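Local coordinates for spindle assembly abnormal protein 6 (Caenorhabditis elegans, PDB 4G79), which serves as the central scaffolding component of centrioles, ensures their ninefold symmetry and is required for centrosome duplication, at residues Thr4-Leu9 against Lys39-Arg44. Numbering follows the deposited sequence.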
loop_
_atom_site.group_PDB
_atom_site.type_symbol
_atom_site.label_atom_id
_atom_site.label_comp_id
_atom_site.label_asym_id
_atom_site.label_seq_id
_atom_site.Cartn_x
_atom_site.Cartn_y
_atom_site.Cartn_z
ATOM N N THR A 4 -2.747 38.045 0.413
ATOM C CA THR A 4 -3.015 36.675 -0.031
ATOM C C THR A 4 -3.455 35.774 1.143
ATOM O O THR A 4 -3.125 36.041 2.303
ATOM C CB THR A 4 -1.792 36.072 -0.761
ATOM O OG1 THR A 4 -2.157 34.805 -1.317
ATOM C CG2 THR A 4 -0.562 35.902 0.149
ATOM N N SER A 5 -4.191 34.701 0.825
ATOM C CA SER A 5 -4.661 33.716 1.797
ATOM C C SER A 5 -3.653 32.571 1.961
ATOM O O SER A 5 -3.815 31.727 2.846
ATOM C CB SER A 5 -5.999 33.143 1.340
ATOM O OG SER A 5 -5.825 32.196 0.294
ATOM N N LYS A 6 -2.641 32.532 1.091
ATOM C CA LYS A 6 -1.646 31.452 1.047
ATOM C C LYS A 6 -0.754 31.393 2.300
ATOM O O LYS A 6 -0.125 32.379 2.681
ATOM C CB LYS A 6 -0.777 31.568 -0.214
ATOM C CG LYS A 6 -0.220 30.224 -0.693
ATOM C CD LYS A 6 0.632 30.385 -1.968
ATOM C CE LYS A 6 0.682 29.100 -2.766
ATOM N NZ LYS A 6 1.711 29.125 -3.840
ATOM N N ILE A 7 -0.702 30.207 2.923
ATOM C CA ILE A 7 0.132 29.918 4.088
ATOM C C ILE A 7 1.108 28.791 3.699
ATOM O O ILE A 7 0.664 27.670 3.419
ATOM C CB ILE A 7 -0.696 29.543 5.348
ATOM C CG1 ILE A 7 -1.634 30.707 5.785
ATOM C CG2 ILE A 7 0.226 29.093 6.500
ATOM C CD1 ILE A 7 -2.956 30.242 6.460
ATOM N N ALA A 8 2.417 29.085 3.727
ATOM C CA ALA A 8 3.455 28.106 3.408
ATOM C C ALA A 8 3.548 27.096 4.542
ATOM O O ALA A 8 3.571 27.490 5.712
ATOM C CB ALA A 8 4.794 28.800 3.188
ATOM N N LEU A 9 3.516 25.794 4.217
ATOM C CA LEU A 9 3.557 24.758 5.244
ATOM C C LEU A 9 4.841 23.973 5.185
ATOM O O LEU A 9 5.299 23.475 6.201
ATOM C CB LEU A 9 2.366 23.794 5.122
ATOM C CG LEU A 9 0.935 24.384 5.210
ATOM C CD1 LEU A 9 -0.079 23.306 4.886
ATOM C CD2 LEU A 9 0.630 24.934 6.601
ATOM N N LYS A 39 7.019 22.205 -2.427
ATOM C CA LYS A 39 6.317 23.189 -1.595
ATOM C C LYS A 39 4.929 22.695 -1.324
ATOM O O LYS A 39 4.232 22.266 -2.254
ATOM C CB LYS A 39 6.237 24.569 -2.269
ATOM C CG LYS A 39 7.578 25.178 -2.636
ATOM C CD LYS A 39 7.350 26.552 -3.318
ATOM C CE LYS A 39 8.627 27.260 -3.678
ATOM N NZ LYS A 39 8.360 28.516 -4.442
ATOM N N ILE A 40 4.507 22.804 -0.060
ATOM C CA ILE A 40 3.134 22.465 0.360
ATOM C C ILE A 40 2.606 23.697 1.044
ATOM O O ILE A 40 3.303 24.291 1.875
ATOM C CB ILE A 40 3.017 21.203 1.253
ATOM C CG1 ILE A 40 3.718 19.972 0.597
ATOM C CG2 ILE A 40 1.529 20.888 1.572
ATOM C CD1 ILE A 40 3.970 18.717 1.684
ATOM N N SER A 41 1.411 24.120 0.644
ATOM C CA SER A 41 0.770 25.292 1.249
ATOM C C SER A 41 -0.715 25.084 1.379
ATOM O O SER A 41 -1.256 24.145 0.801
ATOM C CB SER A 41 1.065 26.518 0.378
ATOM O OG SER A 41 0.569 26.349 -0.940
ATOM N N GLU A 42 -1.383 25.912 2.207
ATOM C CA GLU A 42 -2.826 25.915 2.305
ATOM C C GLU A 42 -3.291 27.267 1.810
ATOM O O GLU A 42 -2.579 28.273 1.966
ATOM C CB GLU A 42 -3.371 25.594 3.712
ATOM C CG GLU A 42 -3.154 26.679 4.740
ATOM C CD GLU A 42 -3.707 26.315 6.095
ATOM O OE1 GLU A 42 -2.957 25.691 6.873
ATOM O OE2 GLU A 42 -4.868 26.680 6.397
ATOM N N GLN A 43 -4.443 27.284 1.150
ATOM C CA GLN A 43 -4.994 28.523 0.608
ATOM C C GLN A 43 -6.484 28.453 0.516
ATOM O O GLN A 43 -7.076 27.384 0.573
ATOM C CB GLN A 43 -4.398 28.853 -0.788
ATOM C CG GLN A 43 -4.775 27.832 -1.884
ATOM C CD GLN A 43 -4.006 28.041 -3.165
ATOM O OE1 GLN A 43 -2.891 28.550 -3.163
ATOM N NE2 GLN A 43 -4.557 27.592 -4.279
ATOM N N ARG A 44 -7.081 29.614 0.339
ATOM C CA ARG A 44 -8.515 29.739 0.193
ATOM C C ARG A 44 -8.850 29.735 -1.302
ATOM O O ARG A 44 -8.278 30.532 -2.069
ATOM C CB ARG A 44 -8.981 31.032 0.900
ATOM C CG ARG A 44 -10.474 31.237 0.999
ATOM C CD ARG A 44 -10.795 32.527 1.727
ATOM N NE ARG A 44 -12.206 32.907 1.603
ATOM C CZ ARG A 44 -13.075 32.938 2.607
ATOM N NH1 ARG A 44 -12.698 32.590 3.831
ATOM N NH2 ARG A 44 -14.328 33.315 2.398
#
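Ile7 lies alongside the extended chain of Glu42, pointing the same way, with Ile7 CB 3.8 Å from Glu42 CG and the Ile7 CD1 methyl near the carboxylate carbon. The backbones of the same two residues pair reciprocally: Ile7 N donates to Glu42 O at 2.9 Å, nearly along the C=O axis, and Glu42 N returns a bond to Ile7 O. Leu9 crosses Glu42 at about a right angle, bringing Leu9 CD2 to 3.7 Å from Glu42 OE1, while Leu9 N bonds to Ile40 O. This is the open end of a long antiparallel beta hairpin, strands 7-21 and 29-44, in the globular N-terminal domain of SAS-6. Lys6 and Gln43 run side by side, and Lys6 CE passes 3.3 Å from Ser41 OG before Lys6 NZ makes a salt bridge with Glu56 on the adjacent strand 51-58. Beyond the Ile7-Glu42 pair, where the two strands stop pairing with each other, a side chain supplies the next bond: a chi1 of 77° sets Ser5 OG between its own backbone N and carbonyl carbon, and Arg44 N donates to that OG at 2.9 Å in a nearly straight bond (167°). Ser5 CB also meets Arg44 CB at 3.7 Å. An alanine at Ser5 would probably leave Arg44 N without this acceptor and the turn before the strand less firmly held.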